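Local coordinates for protein endo-polygalacturonase (Pectobacterium carotovorum subsp. carotovorum, PDB 1BHE) that hydrolyses the alpha-1,4-linked galacturonic acid chains of pectin within plant cell walls, so macerating and soft-rotting the tissue, at residues Asp100-Ala105 against Pro151-Ile156; Ala215-Ala220 against Leu243-Gly248; Val341-Glu346 against Trp367-Val372. All coordinates share one frame; numbering follows the deposited sequence.

Overall arrangement
The chain winds as a right-handed parallel beta-helix, and each contact pairs strands of two successive coils. Contact 1 comes first, joining strands 103-106 and 154-157 and closing a coil of 45 residues that carries the helix 136-144 and bulges from the solenoid. Contact 2 joins two later coils across 22 residues, through strands 218-220 and 245-247, and contact 3 closes a loop of 20 residues near the C-terminal end, through strands 340-344 and 366-370. The three follow in series, neither nesting nor crossing. Contacts 1 and 2 lie on opposite sides of the chain's centre, about 22 Å apart; contact 3 is about 27 Å from contact 2 and about 37 Å from contact 1, all centre to centre.

Contact 1 of 3, residues Asp100-Ala105 against Pro151-Ile156; sequences DAFITA and PRLIQI
Asp100 meets Pro151 through its carbonyl: Asp100 O rests 3.4 Å from Pro151 CB, a buried oxygen that has no polar partner in the model. Next along the chain, the methyl of Ala101 settles against the side-chain base of the neighbouring coil, with Ala101 CB 3.6 Å from Gln155 CB and close to the carbonyl oxygen of Arg152. Phe102 and Leu153 share the same helical kink in the backbone, which lets two consecutive amides reach two consecutive carbonyls: Phe102 N donates to Arg152 O (2.8 Å) and Ile103 N to Leu153 O (2.9 Å). The Phe102 ring, with CG anti to the backbone N (chi1 -171°), runs beside Leu153 in the same direction, CD2 of the ring lying 4.1 Å from Leu153 CD2. Both side chains reach Ile119 of strand 118-120. From Ile103 onward the pairing is regular parallel strand: Gln155 N donates to Ile103 O (2.9 Å), and Ala105 N to Gln155 O. Ile103 lies against Ile154, and Ala105 against Ile156, on one face. Thr104 and Gln155 occupy the other face, where the Thr104 methyl leans over the Gln155 carbonyl oxygen. There the Gln155 chain bends at chi2 (77°), and its OE1 takes a bond from Arg152 NH1 (2.8 Å) lying almost in the guanidinium plane, while NE2 is held by Asn157. The Arg152 side chain is about 11 Å from that of Asp223, the predicted proton donor. Residues aligned in register, apolar ones on the buried face and polar ones on the other, are characteristic of neighbouring coils in the right-handed parallel beta-helix of family 28 glycosyl hydrolases.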
loop_
_atom_site.group_PDB
_atom_site.type_symbol
_atom_site.label_atom_id
_atom_site.label_comp_id
_atom_site.label_asym_id
_atom_site.label_seq_id
_atom_site.Cartn_x
_atom_site.Cartn_y
_atom_site.Cartn_z
ATOM N N ASP A 100 4.130 16.635 1.936
ATOM C CA ASP A 100 5.112 15.682 2.458
ATOM C C ASP A 100 4.310 14.560 3.128
ATOM O O ASP A 100 3.154 14.792 3.502
ATOM C CB ASP A 100 6.052 16.312 3.475
ATOM C CG ASP A 100 7.039 17.293 2.865
ATOM O OD1 ASP A 100 7.445 17.100 1.706
ATOM O OD2 ASP A 100 7.395 18.268 3.555
ATOM N N ALA A 101 4.916 13.394 3.335
ATOM C CA ALA A 101 4.212 12.315 4.022
ATOM C C ALA A 101 4.281 12.562 5.528
ATOM O O ALA A 101 5.035 13.438 5.965
ATOM C CB ALA A 101 4.821 10.960 3.686
ATOM N N PHE A 102 3.527 11.795 6.299
ATOM C CA PHE A 102 3.581 11.941 7.755
ATOM C C PHE A 102 4.924 11.459 8.282
ATOM O O PHE A 102 5.595 12.152 9.056
ATOM C CB PHE A 102 2.423 11.197 8.408
ATOM C CG PHE A 102 2.229 11.427 9.878
ATOM C CD1 PHE A 102 2.726 12.545 10.522
ATOM C CD2 PHE A 102 1.504 10.496 10.615
ATOM C CE1 PHE A 102 2.530 12.736 11.880
ATOM C CE2 PHE A 102 1.298 10.684 11.971
ATOM C CZ PHE A 102 1.815 11.800 12.596
ATOM N N ILE A 103 5.332 10.258 7.888
ATOM C CA ILE A 103 6.616 9.694 8.295
ATOM C C ILE A 103 7.410 9.341 7.032
ATOM O O ILE A 103 6.889 8.584 6.206
ATOM C CB ILE A 103 6.484 8.453 9.178
ATOM C CG1 ILE A 103 5.713 8.761 10.480
ATOM C CG2 ILE A 103 7.857 7.878 9.527
ATOM C CD1 ILE A 103 5.265 7.472 11.160
ATOM N N THR A 104 8.585 9.933 6.875
ATOM C CA THR A 104 9.395 9.670 5.682
ATOM C C THR A 104 10.762 9.104 6.056
ATOM O O THR A 104 11.452 9.617 6.933
ATOM C CB THR A 104 9.601 10.957 4.856
ATOM O OG1 THR A 104 8.350 11.607 4.602
ATOM C CG2 THR A 104 10.240 10.630 3.508
ATOM N N ALA A 105 11.165 8.026 5.389
ATOM C CA ALA A 105 12.444 7.371 5.610
ATOM C C ALA A 105 13.206 7.381 4.280
ATOM O O ALA A 105 12.787 6.709 3.337
ATOM C CB ALA A 105 12.215 5.938 6.083
ATOM N N PRO A 151 -1.345 14.145 2.102
ATOM C CA PRO A 151 -0.234 13.387 2.638
ATOM C C PRO A 151 -0.402 11.881 2.726
ATOM O O PRO A 151 -1.416 11.349 3.188
ATOM C CB PRO A 151 -0.041 13.945 4.048
ATOM C CG PRO A 151 -1.154 14.868 4.338
ATOM C CD PRO A 151 -2.030 14.967 3.129
ATOM N N ARG A 152 0.625 11.144 2.301
ATOM C CA ARG A 152 0.730 9.711 2.550
ATOM C C ARG A 152 1.132 9.481 4.006
ATOM O O ARG A 152 1.765 10.372 4.589
ATOM C CB ARG A 152 1.788 9.073 1.642
ATOM C CG ARG A 152 1.324 9.021 0.185
ATOM C CD ARG A 152 2.455 8.552 -0.723
ATOM N NE ARG A 152 1.975 8.341 -2.093
ATOM C CZ ARG A 152 2.772 8.155 -3.141
ATOM N NH1 ARG A 152 4.091 8.150 -3.002
ATOM N NH2 ARG A 152 2.229 7.981 -4.342
ATOM N N LEU A 153 0.777 8.342 4.591
ATOM C CA LEU A 153 1.139 8.089 5.982
ATOM C C LEU A 153 2.622 7.755 6.131
ATOM O O LEU A 153 3.345 8.358 6.922
ATOM C CB LEU A 153 0.350 6.938 6.582
ATOM C CG LEU A 153 -0.960 7.144 7.310
ATOM C CD1 LEU A 153 -1.258 5.892 8.142
ATOM C CD2 LEU A 153 -1.016 8.381 8.194
ATOM N N ILE A 154 3.074 6.741 5.393
ATOM C CA ILE A 154 4.467 6.294 5.503
ATOM C C ILE A 154 5.067 6.251 4.101
ATOM O O ILE A 154 4.526 5.545 3.255
ATOM C CB ILE A 154 4.559 4.911 6.168
ATOM C CG1 ILE A 154 4.198 4.971 7.664
ATOM C CG2 ILE A 154 5.939 4.282 6.022
ATOM C CD1 ILE A 154 3.850 3.602 8.226
ATOM N N GLN A 155 6.138 6.989 3.882
ATOM C CA GLN A 155 6.813 7.027 2.583
ATOM C C GLN A 155 8.265 6.605 2.767
ATOM O O GLN A 155 9.011 7.221 3.526
ATOM C CB GLN A 155 6.735 8.449 2.018
ATOM C CG GLN A 155 7.521 8.653 0.734
ATOM C CD GLN A 155 6.836 8.087 -0.492
ATOM O OE1 GLN A 155 5.624 8.171 -0.672
ATOM N NE2 GLN A 155 7.642 7.488 -1.373
ATOM N N ILE A 156 8.666 5.516 2.130
ATOM C CA ILE A 156 10.012 4.973 2.267
ATOM C C ILE A 156 10.728 4.976 0.918
ATOM O O ILE A 156 10.239 4.370 -0.032
ATOM C CB ILE A 156 9.975 3.545 2.832
ATOM C CG1 ILE A 156 9.157 3.464 4.130
ATOM C CG2 ILE A 156 11.392 3.035 3.071
ATOM C CD1 ILE A 156 8.497 2.112 4.338
#

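Contact 2 of 3, residues Ala215-Ala220 against Leu243-Gly248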
loop_
_atom_site.group_PDB
_atom_site.type_symbol
_atom_site.label_atom_id
_atom_site.label_comp_id
_atom_site.label_asym_id
_atom_site.label_seq_id
_atom_site.Cartn_x
_atom_site.Cartn_y
_atom_site.Cartn_z
ATOM N N ALA A 215 3.116 -10.245 5.489
ATOM C CA ALA A 215 2.597 -11.457 6.120
ATOM C C ALA A 215 1.852 -11.226 7.420
ATOM O O ALA A 215 2.065 -10.260 8.152
ATOM C CB ALA A 215 3.762 -12.417 6.394
ATOM N N TYR A 216 0.885 -12.107 7.699
ATOM C CA TYR A 216 0.085 -12.054 8.917
ATOM C C TYR A 216 -0.512 -10.681 9.174
ATOM O O TYR A 216 -0.568 -10.213 10.315
ATOM C CB TYR A 216 0.952 -12.513 10.102
ATOM C CG TYR A 216 1.373 -13.963 9.956
ATOM C CD1 TYR A 216 0.469 -14.990 10.179
ATOM C CD2 TYR A 216 2.668 -14.290 9.571
ATOM C CE1 TYR A 216 0.851 -16.319 10.028
ATOM C CE2 TYR A 216 3.055 -15.608 9.412
ATOM C CZ TYR A 216 2.143 -16.616 9.654
ATOM O OH TYR A 216 2.529 -17.929 9.497
ATOM N N SER A 217 -0.974 -10.027 8.119
ATOM C CA SER A 217 -1.520 -8.685 8.200
ATOM C C SER A 217 -2.991 -8.654 7.819
ATOM O O SER A 217 -3.545 -9.610 7.279
ATOM C CB SER A 217 -0.673 -7.748 7.325
ATOM O OG SER A 217 0.649 -7.661 7.842
ATOM N N ASN A 218 -3.633 -7.546 8.149
ATOM C CA ASN A 218 -5.070 -7.364 7.932
ATOM C C ASN A 218 -5.297 -6.016 7.266
ATOM O O ASN A 218 -5.020 -4.982 7.881
ATOM C CB ASN A 218 -5.756 -7.431 9.302
ATOM C CG ASN A 218 -7.254 -7.606 9.136
ATOM O OD1 ASN A 218 -7.862 -6.795 8.440
ATOM N ND2 ASN A 218 -7.801 -8.656 9.737
ATOM N N ILE A 219 -5.710 -6.022 6.001
ATOM C CA ILE A 219 -5.857 -4.765 5.265
ATOM C C ILE A 219 -7.268 -4.517 4.761
ATOM O O ILE A 219 -7.796 -5.262 3.940
ATOM C CB ILE A 219 -4.868 -4.712 4.081
ATOM C CG1 ILE A 219 -3.416 -4.849 4.560
ATOM C CG2 ILE A 219 -5.019 -3.412 3.298
ATOM C CD1 ILE A 219 -2.403 -5.015 3.446
ATOM N N ALA A 220 -7.877 -3.440 5.244
ATOM C CA ALA A 220 -9.221 -3.035 4.819
ATOM C C ALA A 220 -9.161 -1.532 4.550
ATOM O O ALA A 220 -8.835 -0.758 5.453
ATOM C CB ALA A 220 -10.265 -3.364 5.861
ATOM N N LEU A 243 1.971 -13.538 2.148
ATOM C CA LEU A 243 1.575 -14.740 2.854
ATOM C C LEU A 243 0.755 -14.577 4.121
ATOM O O LEU A 243 1.122 -13.864 5.054
ATOM C CB LEU A 243 2.873 -15.484 3.260
ATOM C CG LEU A 243 3.954 -15.674 2.194
ATOM C CD1 LEU A 243 5.294 -16.051 2.812
ATOM C CD2 LEU A 243 3.529 -16.719 1.169
ATOM N N HIS A 244 -0.253 -15.448 4.280
ATOM C CA HIS A 244 -1.056 -15.542 5.491
ATOM C C HIS A 244 -1.709 -14.215 5.861
ATOM O O HIS A 244 -1.491 -13.662 6.941
ATOM C CB HIS A 244 -0.215 -16.062 6.669
ATOM C CG HIS A 244 0.644 -17.244 6.318
ATOM N ND1 HIS A 244 0.114 -18.433 5.860
ATOM C CD2 HIS A 244 1.991 -17.383 6.294
ATOM C CE1 HIS A 244 1.109 -19.270 5.607
ATOM N NE2 HIS A 244 2.256 -18.660 5.856
ATOM N N ASN A 245 -2.509 -13.678 4.944
ATOM C CA ASN A 245 -3.162 -12.394 5.159
ATOM C C ASN A 245 -4.682 -12.448 5.052
ATOM O O ASN A 245 -5.269 -13.373 4.494
ATOM C CB ASN A 245 -2.645 -11.379 4.125
ATOM C CG ASN A 245 -1.163 -11.085 4.284
ATOM O OD1 ASN A 245 -0.738 -10.507 5.282
ATOM N ND2 ASN A 245 -0.396 -11.500 3.281
ATOM N N ASP A 246 -5.306 -11.392 5.559
ATOM C CA ASP A 246 -6.748 -11.207 5.513
ATOM C C ASP A 246 -7.058 -9.834 4.913
ATOM O O ASP A 246 -6.580 -8.829 5.454
ATOM C CB ASP A 246 -7.379 -11.252 6.906
ATOM C CG ASP A 246 -7.426 -12.644 7.503
ATOM O OD1 ASP A 246 -8.347 -13.411 7.151
ATOM O OD2 ASP A 246 -6.542 -12.976 8.319
ATOM N N PHE A 247 -7.774 -9.783 3.803
ATOM C CA PHE A 247 -8.110 -8.498 3.190
ATOM C C PHE A 247 -9.625 -8.268 3.278
ATOM O O PHE A 247 -10.435 -9.176 3.061
ATOM C CB PHE A 247 -7.643 -8.388 1.754
ATOM C CG PHE A 247 -6.184 -8.284 1.439
ATOM C CD1 PHE A 247 -5.195 -8.288 2.402
ATOM C CD2 PHE A 247 -5.787 -8.170 0.111
ATOM C CE1 PHE A 247 -3.857 -8.199 2.087
ATOM C CE2 PHE A 247 -4.450 -8.071 -0.230
ATOM C CZ PHE A 247 -3.486 -8.088 0.758
ATOM N N GLY A 248 -9.990 -7.054 3.670
ATOM C CA GLY A 248 -11.387 -6.652 3.778
ATOM C C GLY A 248 -11.782 -5.801 2.577
ATOM O O GLY A 248 -11.427 -6.104 1.435
HETATM O O HOH W 1 -4.037 -11.836 9.000
#
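Tyr216 and His244 lie side by side at equivalent corners of two successive coils of the parallel beta-helix, each with a left-handed backbone conformation that turns the chain from one strand to the next. Their ring planes are 25° apart but slid so far that the rings barely overlap. The methylene of His244 takes the face instead: His244 CB sits 3.8 Å from the Tyr216 ring centroid in a CH-pi contact, and His244 CD2 comes within 3.3 Å of Tyr216 OH. His244 ND1 hydrogen-bonds to Asp269 OD2, and Trp188 also meets the Tyr216 ring, so aromatic side chains continue along this corner. At the turn, Tyr216 N donates to Leu243 O. Just after it, a side chain replaces the backbone acceptor: in Asn245, chi1 -64° sets CG beside the backbone N, and chi2 -66° turns OD1 to Ser217 N at 2.9 Å. One amide of Asn245 thus spans the corner of the adjacent coil, accepting from Ser217 N and donating through ND2 to Ile214 O. Ser217 OG donates to Ala215 O from well above that carbonyl's plane and has Thr190 as a second partner. A water donates to both Ser217 O (2.9 Å) and Asp246 OD2 (2.8 Å), bridging the coils on the face carrying Asn218 and Asp246. Beyond the corner the parallel pairing resumes, Asp246 N bonding Ser217 O and Ile219 N bonding Asp246 O. On the inner face Ile219 lies beside Phe247, CD1 reaching ring atom CE1 at 3.8 Å, and both touch Val226. Gly248 N closes the ladder on Ile219 O. The side chain of Ile219 is about 10 Å from that of Asp223, the predicted proton donor, and that of Phe247 about 9 Å from His251, a probable active-site residue.

Contact 3 of 3, residues Val341-Glu346 against Trp367-Val372; sequences VVLNGE and WQIKNV
Leu343 and Val372 form the tight part of this contact: Leu343 CB and Val372 CG1 are only 3.3 Å apart, closer than usual for two carbons. Val372 CG1 takes the crowded position between its backbone N and carbonyl carbon (chi1 45°), which wedges it under Leu343. On the same face Val341 CB lies over one face of the Trp367 ring, toward the rim, and Val341 CG1 is 3.5 Å from Trp367 CE3, while Leu343 CD1 comes to the ring edge and packs on Ile369 CG1. Four backbone bonds hold the coils in parallel register, from Gln368 N to Val341 O (2.8 Å) through to Gly345 N to Lys370 O (2.7 Å). These are late rungs of the beta-helix, away from the predicted active site. The face of Asn344 and Lys370 and the loop beyond are looser, with Gln368 and Lys370 exposed. Asn344 OD1 accepts from Glu346 N in an Asx turn and also touches Lys370 CE at 3.2 Å. Glu346 OE1 pairs with Lys370 NZ only in a long salt bridge (3.7 Å), the lysine chain bending at chi3 (71°). Just past the strands Asn371 ND2 donates to Gly345 O (3.0 Å) from above the carbonyl plane.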
loop_
_atom_site.group_PDB
_atom_site.type_symbol
_atom_site.label_atom_id
_atom_site.label_comp_id
_atom_site.label_asym_id
_atom_site.label_seq_id
_atom_site.Cartn_x
_atom_site.Cartn_y
_atom_site.Cartn_z
ATOM N N VAL A 341 -15.467 -12.940 -13.486
ATOM C CA VAL A 341 -14.046 -13.048 -13.787
ATOM C C VAL A 341 -13.788 -12.336 -15.114
ATOM O O VAL A 341 -14.392 -12.674 -16.135
ATOM C CB VAL A 341 -13.543 -14.495 -13.866
ATOM C CG1 VAL A 341 -12.161 -14.577 -14.506
ATOM C CG2 VAL A 341 -13.502 -15.121 -12.481
ATOM N N VAL A 342 -12.905 -11.344 -15.086
ATOM C CA VAL A 342 -12.564 -10.579 -16.272
ATOM C C VAL A 342 -11.144 -10.871 -16.746
ATOM O O VAL A 342 -10.157 -10.641 -16.043
ATOM C CB VAL A 342 -12.719 -9.063 -16.041
ATOM C CG1 VAL A 342 -12.356 -8.277 -17.291
ATOM C CG2 VAL A 342 -14.139 -8.719 -15.603
ATOM N N LEU A 343 -11.038 -11.387 -17.966
ATOM C CA LEU A 343 -9.747 -11.687 -18.578
ATOM C C LEU A 343 -9.678 -10.977 -19.928
ATOM O O LEU A 343 -10.240 -11.451 -20.921
ATOM C CB LEU A 343 -9.514 -13.179 -18.738
ATOM C CG LEU A 343 -9.668 -14.089 -17.523
ATOM C CD1 LEU A 343 -9.624 -15.549 -17.941
ATOM C CD2 LEU A 343 -8.605 -13.781 -16.478
ATOM N N ASN A 344 -9.007 -9.831 -19.954
ATOM C CA ASN A 344 -8.890 -9.029 -21.165
ATOM C C ASN A 344 -7.440 -8.788 -21.567
ATOM O O ASN A 344 -6.697 -8.093 -20.875
ATOM C CB ASN A 344 -9.605 -7.693 -20.961
ATOM C CG ASN A 344 -9.677 -6.842 -22.208
ATOM O OD1 ASN A 344 -9.127 -7.166 -23.261
ATOM N ND2 ASN A 344 -10.375 -5.719 -22.096
ATOM N N GLY A 345 -7.051 -9.332 -22.719
ATOM C CA GLY A 345 -5.698 -9.205 -23.221
ATOM C C GLY A 345 -5.557 -8.328 -24.451
ATOM O O GLY A 345 -4.620 -8.505 -25.232
ATOM N N GLU A 346 -6.448 -7.356 -24.615
ATOM C CA GLU A 346 -6.368 -6.416 -25.735
ATOM C C GLU A 346 -5.016 -5.726 -25.721
ATOM O O GLU A 346 -4.444 -5.474 -24.655
ATOM C CB GLU A 346 -7.505 -5.403 -25.621
ATOM C CG GLU A 346 -7.687 -4.440 -26.777
ATOM C CD GLU A 346 -8.819 -3.453 -26.542
ATOM O OE1 GLU A 346 -9.906 -3.871 -26.088
ATOM O OE2 GLU A 346 -8.639 -2.248 -26.813
ATOM N N TRP A 367 -17.617 -15.477 -16.826
ATOM C CA TRP A 367 -16.272 -15.225 -17.309
ATOM C C TRP A 367 -16.365 -14.340 -18.556
ATOM O O TRP A 367 -17.139 -14.646 -19.467
ATOM C CB TRP A 367 -15.539 -16.512 -17.658
ATOM C CG TRP A 367 -15.389 -17.533 -16.577
ATOM C CD1 TRP A 367 -16.378 -18.256 -15.979
ATOM C CD2 TRP A 367 -14.164 -17.974 -15.976
ATOM N NE1 TRP A 367 -15.856 -19.107 -15.039
ATOM C CE2 TRP A 367 -14.491 -18.956 -15.021
ATOM C CE3 TRP A 367 -12.818 -17.631 -16.154
ATOM C CZ2 TRP A 367 -13.526 -19.598 -14.245
ATOM C CZ3 TRP A 367 -11.864 -18.269 -15.383
ATOM C CH2 TRP A 367 -12.224 -19.239 -14.438
ATOM N N GLN A 368 -15.622 -13.247 -18.590
ATOM C CA GLN A 368 -15.579 -12.361 -19.748
ATOM C C GLN A 368 -14.156 -12.432 -20.306
ATOM O O GLN A 368 -13.225 -11.865 -19.734
ATOM C CB GLN A 368 -15.972 -10.931 -19.410
ATOM C CG GLN A 368 -17.426 -10.748 -19.018
ATOM C CD GLN A 368 -17.767 -9.379 -18.477
ATOM O OE1 GLN A 368 -16.931 -8.477 -18.391
ATOM N NE2 GLN A 368 -19.034 -9.195 -18.105
ATOM N N ILE A 369 -13.980 -13.212 -21.367
ATOM C CA ILE A 369 -12.664 -13.468 -21.934
ATOM C C ILE A 369 -12.424 -12.831 -23.293
ATOM O O ILE A 369 -13.223 -12.937 -24.227
ATOM C CB ILE A 369 -12.423 -14.993 -22.044
ATOM C CG1 ILE A 369 -12.572 -15.674 -20.686
ATOM C CG2 ILE A 369 -11.054 -15.291 -22.637
ATOM C CD1 ILE A 369 -12.752 -17.172 -20.724
ATOM N N LYS A 370 -11.258 -12.205 -23.429
ATOM C CA LYS A 370 -10.839 -11.563 -24.662
ATOM C C LYS A 370 -9.326 -11.673 -24.834
ATOM O O LYS A 370 -8.543 -11.129 -24.055
ATOM C CB LYS A 370 -11.280 -10.100 -24.698
ATOM C CG LYS A 370 -10.735 -9.291 -25.859
ATOM C CD LYS A 370 -11.631 -8.128 -26.242
ATOM C CE LYS A 370 -11.622 -7.019 -25.204
ATOM N NZ LYS A 370 -12.802 -6.118 -25.332
ATOM N N ASN A 371 -8.911 -12.408 -25.863
ATOM C CA ASN A 371 -7.502 -12.606 -26.164
ATOM C C ASN A 371 -6.690 -13.140 -24.992
ATOM O O ASN A 371 -5.611 -12.639 -24.664
ATOM C CB ASN A 371 -6.891 -11.300 -26.695
ATOM C CG ASN A 371 -5.592 -11.553 -27.440
ATOM O OD1 ASN A 371 -5.409 -12.630 -28.011
ATOM N ND2 ASN A 371 -4.690 -10.582 -27.408
ATOM N N VAL A 372 -7.160 -14.212 -24.370
ATOM C CA VAL A 372 -6.467 -14.883 -23.281
ATOM C C VAL A 372 -6.925 -16.342 -23.226
ATOM O O VAL A 372 -8.119 -16.627 -23.207
ATOM C CB VAL A 372 -6.665 -14.218 -21.910
ATOM C CG1 VAL A 372 -8.129 -13.870 -21.693
ATOM C CG2 VAL A 372 -6.186 -15.096 -20.758
#